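Local structure of 3'-5'-exonuclease (Saccharomyces cerevisiae, 3E2V) at residues Ser122-Val127 with Lys174-Val179; Ser280-Glu285 with Arg311-Phe316. The protein probably degrades DNA in a magnesium-dependent way, nicking double strands as an endonuclease and trimming them from the 3' end as an exonuclease. All coordinates share one frame; numbering follows the deposited sequence.

Overall arrangement
Following the chain of this TatD-type TIM-barrel hydrolase from its N terminus, interaction 1 comes first: helix 118-129, which follows strand 82-87, meets the start of helix 174-187, which follows strand 156-165. The contact closes a loop of 46 residues holding helix 132-149 and strand 156-165. Interaction 2 opens only after that loop has shut. It joins the loop and first turn of helix 284-291, after strand 272-276, to the loop between strand 298-300 and helix 316-325, with 25 residues between. The two loops lie in series, neither nesting nor crossing. Their centres are 36 Å apart and their nearest atoms about 17 Å.

Interaction 1: Ser122-Val127 with Lys174-Val179; sequences SLYAKV and KEMQKV
The Tyr124 ring takes an aliphatic carbon of an acidic side chain on its face: Glu175 CB sits 3.9 Å from the Tyr124 ring centroid in a CH-pi contact, 23° off the normal and shifted toward the rim. This is helix-helix packing on the outside of the TatD TIM barrel, between helix 118-129 and the first turns of helix 174-187. The local axes approach to 8.9 Å at an angle of 51°, with Tyr124 and Met176 nearest in the backbone. Tyr124 has CG anti to its backbone N (chi1 -177°), which carries the ring out toward the second helix. Glu175 lies across it at about a right angle, its chain bent at chi2 and its carboxylate led away from the first helix. Val179 approaches the same ring obliquely with CG2 near the phenol end, but the modelled spacing is too short to be trusted. An alanine in place of Tyr124 would probably leave Glu175 CB without the ring face it packs on and open a gap between the helices. At the edge of the Tyr124 ring, near its plane, lies Met176 SD, on the buried side of the interface. A bend at chi2 brings SD against the first helix, 3.9 Å from Tyr124 CA. Leu123 also touches Asn95 and Val127 touches Ala98, both in a loop. Both meet the sulfur from the first-helix side, Leu123 CB at 4.1 Å from Met176 SD and Val127 CG2 at 4.2 Å from Met176 SD.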
ATOM      1  N   SER A 122      13.944 -24.285   3.288  1.00 23.04           N
ATOM      2  CA  SER A 122      14.422 -25.138   2.207  1.00 23.19           C
ATOM      3  C   SER A 122      14.255 -24.541   0.819  1.00 22.13           C
ATOM      4  O   SER A 122      14.888 -24.987  -0.134  1.00 21.84           O
ATOM      5  CB  SER A 122      13.668 -26.471   2.230  1.00 23.29           C
ATOM      6  OG  SER A 122      12.335 -26.310   1.764  1.00 26.90           O
ATOM      7  N   LEU A 123      13.397 -23.534   0.693  1.00 21.31           N
ATOM      8  CA  LEU A 123      12.924 -23.129  -0.633  0.50 21.07           C
ATOM      9  C   LEU A 123      13.973 -22.429  -1.478  1.00 21.45           C
ATOM     10  O   LEU A 123      14.069 -22.682  -2.684  1.00 21.33           O
ATOM     11  CB  LEU A 123      11.657 -22.274  -0.533  0.50 20.98           C
ATOM     12  CG  LEU A 123      10.356 -22.974  -0.137  0.50 20.30           C
ATOM     13  CD1 LEU A 123       9.231 -21.964  -0.193  0.50 18.16           C
ATOM     14  CD2 LEU A 123      10.045 -24.173  -1.019  0.50 19.97           C
ATOM     15  N   TYR A 124      14.762 -21.555  -0.860  1.00 21.41           N
ATOM     16  CA  TYR A 124      15.739 -20.797  -1.637  1.00 22.11           C
ATOM     17  C   TYR A 124      16.714 -21.712  -2.366  1.00 22.22           C
ATOM     18  O   TYR A 124      16.916 -21.573  -3.571  1.00 21.52           O
ATOM     19  CB  TYR A 124      16.511 -19.809  -0.771  1.00 23.80           C
ATOM     20  CG  TYR A 124      17.462 -18.975  -1.591  1.00 25.94           C
ATOM     21  CD1 TYR A 124      16.989 -18.191  -2.637  1.00 27.14           C
ATOM     22  CD2 TYR A 124      18.827 -18.973  -1.329  1.00 27.41           C
ATOM     23  CE1 TYR A 124      17.842 -17.431  -3.407  1.00 28.74           C
ATOM     24  CE2 TYR A 124      19.701 -18.198  -2.102  1.00 27.98           C
ATOM     25  CZ  TYR A 124      19.192 -17.428  -3.132  1.00 27.67           C
ATOM     26  OH  TYR A 124      20.030 -16.652  -3.924  1.00 29.69           O
ATOM     27  N   ALA A 125      17.307 -22.652  -1.634  1.00 21.72           N
ATOM     28  CA  ALA A 125      18.288 -23.551  -2.235  1.00 22.13           C
ATOM     29  C   ALA A 125      17.657 -24.368  -3.355  1.00 22.65           C
ATOM     30  O   ALA A 125      18.316 -24.653  -4.353  1.00 23.44           O
ATOM     31  CB  ALA A 125      18.920 -24.463  -1.177  1.00 22.41           C
ATOM     32  N   LYS A 126      16.375 -24.722  -3.192  1.00 22.63           N
ATOM     33  CA  LYS A 126      15.647 -25.511  -4.194  1.00 24.20           C
ATOM     34  C   LYS A 126      15.371 -24.697  -5.457  1.00 23.70           C
ATOM     35  O   LYS A 126      15.446 -25.218  -6.567  1.00 24.36           O
ATOM     36  CB  LYS A 126      14.357 -26.117  -3.614  1.00 24.04           C
ATOM     37  CG  LYS A 126      14.623 -27.241  -2.578  1.00 25.84           C
ATOM     38  CD  LYS A 126      13.374 -28.028  -2.158  1.00 26.87           C
ATOM     39  CE  LYS A 126      12.339 -27.195  -1.380  1.00 30.92           C
ATOM     40  NZ  LYS A 126      11.374 -28.057  -0.592  1.00 32.49           N
ATOM     41  N   VAL A 127      15.063 -23.412  -5.287  1.00 23.48           N
ATOM     42  CA  VAL A 127      14.845 -22.531  -6.434  1.00 23.93           C
ATOM     43  C   VAL A 127      16.143 -22.337  -7.215  1.00 24.62           C
ATOM     44  O   VAL A 127      16.154 -22.430  -8.447  1.00 24.97           O
ATOM     45  CB  VAL A 127      14.277 -21.157  -5.982  1.00 23.37           C
ATOM     46  CG1 VAL A 127      14.292 -20.160  -7.130  1.00 23.94           C
ATOM     47  CG2 VAL A 127      12.860 -21.322  -5.447  1.00 23.29           C
ATOM     48  N   LYS A 174      14.387 -14.832   4.611  1.00 14.96           N
ATOM     49  CA  LYS A 174      15.061 -13.615   4.179  1.00 15.68           C
ATOM     50  C   LYS A 174      15.562 -13.733   2.741  1.00 15.74           C
ATOM     51  O   LYS A 174      15.428 -12.808   1.939  1.00 15.95           O
ATOM     52  CB  LYS A 174      16.225 -13.289   5.129  1.00 15.84           C
ATOM     53  CG  LYS A 174      16.879 -11.951   4.834  1.00 17.90           C
ATOM     54  CD  LYS A 174      17.914 -11.554   5.896  1.00 17.69           C
ATOM     55  CE  LYS A 174      19.206 -12.308   5.744  1.00 21.48           C
ATOM     56  NZ  LYS A 174      20.158 -11.893   6.840  1.00 23.24           N
ATOM     57  N   GLU A 175      16.152 -14.874   2.418  1.00 15.97           N
ATOM     58  CA  GLU A 175      16.735 -15.057   1.089  1.00 16.58           C
ATOM     59  C   GLU A 175      15.641 -15.031   0.008  1.00 16.21           C
ATOM     60  O   GLU A 175      15.805 -14.421  -1.071  1.00 16.61           O
ATOM     61  CB  GLU A 175      17.510 -16.381   1.031  1.00 16.76           C
ATOM     62  CG  GLU A 175      18.760 -16.474   1.936  1.00 20.25           C
ATOM     63  CD  GLU A 175      18.466 -16.499   3.447  1.00 23.25           C
ATOM     64  OE1 GLU A 175      17.436 -17.060   3.896  1.00 23.06           O
ATOM     65  OE2 GLU A 175      19.290 -15.947   4.210  1.00 28.16           O
ATOM     66  N   MET A 176      14.509 -15.675   0.286  1.00 15.56           N
ATOM     67  CA  MET A 176      13.403 -15.666  -0.679  1.00 15.11           C
ATOM     68  C   MET A 176      12.835 -14.254  -0.841  1.00 14.77           C
ATOM     69  O   MET A 176      12.494 -13.835  -1.956  1.00 14.91           O
ATOM     70  CB  MET A 176      12.309 -16.632  -0.258  1.00 15.09           C
ATOM     71  CG  MET A 176      12.625 -18.117  -0.541  1.00 16.43           C
ATOM     72  SD  MET A 176      12.533 -18.624  -2.300  1.00 12.51           S
ATOM     73  CE  MET A 176      10.800 -18.308  -2.650  1.00 19.65           C
ATOM     74  N   GLN A 177      12.751 -13.513   0.262  1.00 13.93           N
ATOM     75  CA  GLN A 177      12.273 -12.130   0.182  1.00 13.73           C
ATOM     76  C   GLN A 177      13.199 -11.285  -0.678  1.00 13.79           C
ATOM     77  O   GLN A 177      12.753 -10.541  -1.559  1.00 13.19           O
ATOM     78  CB  GLN A 177      12.144 -11.510   1.571  1.00 13.21           C
ATOM     79  CG  GLN A 177      11.029 -12.110   2.424  1.00 13.33           C
ATOM     80  CD  GLN A 177      10.780 -11.306   3.689  1.00 14.03           C
ATOM     81  OE1 GLN A 177      11.077 -10.100   3.744  1.00 14.47           O
ATOM     82  NE2 GLN A 177      10.211 -11.958   4.699  1.00 14.23           N
ATOM     83  N   LYS A 178      14.497 -11.361  -0.408  1.00 14.65           N
ATOM     84  CA  LYS A 178      15.448 -10.501  -1.119  1.00 14.41           C
ATOM     85  C   LYS A 178      15.465 -10.838  -2.605  1.00 14.29           C
ATOM     86  O   LYS A 178      15.445  -9.939  -3.458  1.00 15.40           O
ATOM     87  CB  LYS A 178      16.850 -10.644  -0.515  1.00 14.80           C
ATOM     88  CG  LYS A 178      16.978  -9.959   0.840  1.00 16.81           C
ATOM     89  CD  LYS A 178      18.267 -10.389   1.559  1.00 21.14           C
ATOM     90  CE  LYS A 178      19.498  -9.732   0.995  1.00 26.21           C
ATOM     91  NZ  LYS A 178      20.707 -10.388   1.619  1.00 28.02           N
ATOM     92  N   VAL A 179      15.516 -12.129  -2.931  1.00 14.46           N
ATOM     93  CA  VAL A 179      15.596 -12.512  -4.345  1.00 15.14           C
ATOM     94  C   VAL A 179      14.366 -12.056  -5.141  1.00 14.27           C
ATOM     95  O   VAL A 179      14.501 -11.490  -6.232  1.00 14.57           O
ATOM     96  CB  VAL A 179      15.814 -14.025  -4.531  1.00 15.83           C
ATOM     97  CG1 VAL A 179      15.784 -14.380  -6.005  1.00 19.26           C
ATOM     98  CG2 VAL A 179      17.155 -14.429  -3.946  1.00 19.44           C
TER

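Interaction 2: Ser280-Glu285 with Arg311-Phe316; sequences SLRTEE and RTHASF
Arg282 lays its aliphatic chain over His313: CG stands 3.5 Å from the His313 ring centroid, almost on the ring normal, a CH-pi contact over the centre of the face. The two side chains run side by side in the same direction, and the guanidinium plane stands nearly perpendicular to the imidazole, at 88°. Beneath them Ala314 N donates an almost straight hydrogen bond of 2.8 Å to Arg282 O, from above the carbonyl plane. Ser315 N adds a weak one to Leu281 O. Ala314 CB packs 3.6 Å from Glu284 N, against the first turn of helix 284-291, while Leu281 CB meets Ser315 CB at 3.9 Å.

Further out, Thr283 N-caps that helix through OG1 to Asn286 N, and a type I turn, His313 to Phe316, leads into helix 316-325. Leu281 and Ser315 both rest on Val368 of helix 362-373. The contact joins loops at the C-terminal ends of the last two barrel strands, 272-276 and 298-300. Arg282 NE makes a weak hydrogen bond to Cys279 O, and the Arg282 side chain lies about 9 Å from that of Asp303, a magnesium ligand. With carbon over the imidazole face, the side-chain pairing rests mainly on dispersion.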
ATOM      1  N   SER A 280       1.429   4.541  11.760  1.00 13.76           N
ATOM      2  CA  SER A 280       2.564   5.455  11.741  1.00 14.50           C
ATOM      3  C   SER A 280       2.490   6.505  12.851  1.00 14.41           C
ATOM      4  O   SER A 280       3.403   7.327  12.943  1.00 15.24           O
ATOM      5  CB  SER A 280       2.569   6.238  10.419  1.00 14.43           C
ATOM      6  OG  SER A 280       2.503   5.366   9.304  1.00 14.34           O
ATOM      7  N   LEU A 281       1.405   6.511  13.640  1.00 14.63           N
ATOM      8  CA  LEU A 281       1.096   7.631  14.565  1.00 14.60           C
ATOM      9  C   LEU A 281       0.798   7.142  15.998  1.00 15.43           C
ATOM     10  O   LEU A 281       0.179   7.862  16.806  1.00 15.45           O
ATOM     11  CB  LEU A 281      -0.084   8.467  14.006  1.00 14.14           C
ATOM     12  CG  LEU A 281       0.065   9.051  12.584  1.00 15.55           C
ATOM     13  CD1 LEU A 281      -1.302   9.491  12.063  1.00 15.47           C
ATOM     14  CD2 LEU A 281       1.061  10.202  12.594  1.00 15.44           C
ATOM     15  N   ARG A 282       1.227   5.920  16.322  1.00 16.18           N
ATOM     16  CA  ARG A 282       0.789   5.271  17.563  1.00 17.16           C
ATOM     17  C   ARG A 282       1.486   5.763  18.811  1.00 17.75           C
ATOM     18  O   ARG A 282       0.851   5.895  19.862  1.00 17.71           O
ATOM     19  CB  ARG A 282       0.911   3.753  17.448  1.00 17.98           C
ATOM     20  CG  ARG A 282      -0.229   3.145  16.629  1.00 18.85           C
ATOM     21  CD  ARG A 282      -0.105   1.654  16.512  1.00 24.04           C
ATOM     22  NE  ARG A 282       1.077   1.319  15.730  1.00 26.69           N
ATOM     23  CZ  ARG A 282       1.303   0.135  15.178  1.00 29.39           C
ATOM     24  NH1 ARG A 282       0.418  -0.846  15.316  1.00 29.47           N
ATOM     25  NH2 ARG A 282       2.424  -0.054  14.491  1.00 29.60           N
ATOM     26  N   THR A 283       2.787   6.018  18.715  1.00 18.13           N
ATOM     27  CA  THR A 283       3.553   6.461  19.887  1.00 18.96           C
ATOM     28  C   THR A 283       4.085   7.880  19.721  1.00 18.87           C
ATOM     29  O   THR A 283       4.129   8.419  18.609  1.00 17.64           O
ATOM     30  CB  THR A 283       4.770   5.562  20.122  1.00 18.88           C
ATOM     31  OG1 THR A 283       5.729   5.801  19.080  1.00 21.08           O
ATOM     32  CG2 THR A 283       4.379   4.091  20.134  1.00 20.35           C
ATOM     33  N   GLU A 284       4.536   8.491  20.817  1.00 19.33           N
ATOM     34  CA  GLU A 284       5.145   9.823  20.710  1.00 20.57           C
ATOM     35  C   GLU A 284       6.388   9.816  19.801  1.00 20.07           C
ATOM     36  O   GLU A 284       6.609  10.763  19.040  1.00 20.11           O
ATOM     37  CB  GLU A 284       5.455  10.415  22.090  1.00 22.07           C
ATOM     38  CG  GLU A 284       4.272  11.147  22.697  1.00 25.75           C
ATOM     39  CD  GLU A 284       4.645  11.916  23.956  1.00 31.97           C
ATOM     40  OE1 GLU A 284       5.856  12.123  24.201  1.00 34.69           O
ATOM     41  OE2 GLU A 284       3.719  12.316  24.696  1.00 33.64           O
ATOM     42  N   GLU A 285       7.165   8.732  19.849  1.00 20.05           N
ATOM     43  CA  GLU A 285       8.301   8.564  18.933  1.00 21.28           C
ATOM     44  C   GLU A 285       7.843   8.584  17.477  1.00 19.67           C
ATOM     45  O   GLU A 285       8.440   9.284  16.655  1.00 19.00           O
ATOM     46  CB  GLU A 285       9.096   7.288  19.231  1.00 21.69           C
ATOM     47  CG  GLU A 285      10.309   7.079  18.310  1.00 23.78           C
ATOM     48  CD  GLU A 285      10.901   5.674  18.383  1.00 24.88           C
ATOM     49  OE1 GLU A 285      10.428   4.835  19.203  1.00 27.19           O
ATOM     50  OE2 GLU A 285      11.845   5.408  17.599  1.00 30.13           O
ATOM     51  N   ARG A 311      -7.831   5.306  21.240  1.00 16.45           N
ATOM     52  CA  ARG A 311      -7.679   6.182  22.391  1.00 17.14           C
ATOM     53  C   ARG A 311      -6.370   5.976  23.143  1.00 16.87           C
ATOM     54  O   ARG A 311      -5.875   6.889  23.794  1.00 16.78           O
ATOM     55  CB  ARG A 311      -8.882   6.028  23.342  1.00 16.77           C
ATOM     56  CG  ARG A 311     -10.131   6.691  22.790  1.00 17.51           C
ATOM     57  CD  ARG A 311     -11.386   6.372  23.604  1.00 18.22           C
ATOM     58  NE  ARG A 311     -12.560   7.048  23.050  1.00 19.56           N
ATOM     59  CZ  ARG A 311     -13.346   6.502  22.128  1.00 20.65           C
ATOM     60  NH1 ARG A 311     -13.073   5.281  21.683  1.00 23.21           N
ATOM     61  NH2 ARG A 311     -14.400   7.154  21.659  1.00 22.05           N
ATOM     62  N   THR A 312      -5.803   4.776  23.022  1.00 17.71           N
ATOM     63  CA  THR A 312      -4.532   4.425  23.636  1.00 18.93           C
ATOM     64  C   THR A 312      -3.311   4.805  22.785  1.00 19.03           C
ATOM     65  O   THR A 312      -2.170   4.435  23.122  1.00 20.85           O
ATOM     66  CB  THR A 312      -4.476   2.919  23.918  1.00 19.62           C
ATOM     67  OG1 THR A 312      -4.791   2.188  22.718  1.00 22.00           O
ATOM     68  CG2 THR A 312      -5.477   2.538  25.021  1.00 20.89           C
ATOM     69  N   HIS A 313      -3.541   5.511  21.676  1.00 17.65           N
ATOM     70  CA  HIS A 313      -2.454   5.984  20.800  1.00 16.74           C
ATOM     71  C   HIS A 313      -2.131   7.451  21.063  1.00 16.46           C
ATOM     72  O   HIS A 313      -3.034   8.236  21.393  1.00 15.47           O
ATOM     73  CB  HIS A 313      -2.851   5.812  19.322  1.00 16.36           C
ATOM     74  CG  HIS A 313      -3.032   4.386  18.905  1.00 15.32           C
ATOM     75  ND1 HIS A 313      -3.693   4.025  17.747  1.00 16.37           N
ATOM     76  CD2 HIS A 313      -2.632   3.228  19.489  1.00 16.72           C
ATOM     77  CE1 HIS A 313      -3.683   2.708  17.633  1.00 16.93           C
ATOM     78  NE2 HIS A 313      -3.058   2.198  18.682  1.00 17.30           N
ATOM     79  N   ALA A 314      -0.870   7.835  20.864  1.00 15.89           N
ATOM     80  CA  ALA A 314      -0.465   9.234  21.080  1.00 16.44           C
ATOM     81  C   ALA A 314      -1.193  10.197  20.140  1.00 16.67           C
ATOM     82  O   ALA A 314      -1.351  11.381  20.443  1.00 17.39           O
ATOM     83  CB  ALA A 314       1.014   9.387  20.931  1.00 16.82           C
ATOM     84  N   SER A 315      -1.659   9.677  19.006  1.00 15.91           N
ATOM     85  CA  SER A 315      -2.411  10.437  18.032  1.00 16.16           C
ATOM     86  C   SER A 315      -3.789  10.904  18.530  1.00 15.86           C
ATOM     87  O   SER A 315      -4.314  11.913  18.038  1.00 16.19           O
ATOM     88  CB  SER A 315      -2.604   9.554  16.799  1.00 15.62           C
ATOM     89  OG  SER A 315      -3.124   8.297  17.193  1.00 15.97           O
ATOM     90  N   PHE A 316      -4.399  10.153  19.451  1.00 16.23           N
ATOM     91  CA  PHE A 316      -5.793  10.412  19.792  1.00 16.97           C
ATOM     92  C   PHE A 316      -6.020  11.807  20.333  1.00 17.65           C
ATOM     93  O   PHE A 316      -7.067  12.397  20.072  1.00 17.84           O
ATOM     94  CB  PHE A 316      -6.387   9.399  20.780  1.00 16.49           C
ATOM     95  CG  PHE A 316      -7.882   9.491  20.865  1.00 17.43           C
ATOM     96  CD1 PHE A 316      -8.682   8.864  19.911  1.00 19.00           C
ATOM     97  CD2 PHE A 316      -8.502  10.230  21.871  1.00 17.41           C
ATOM     98  CE1 PHE A 316     -10.078   8.973  19.957  1.00 19.10           C
ATOM     99  CE2 PHE A 316      -9.885  10.345  21.908  1.00 16.76           C
ATOM    100  CZ  PHE A 316     -10.673   9.703  20.960  1.00 19.34           C
TER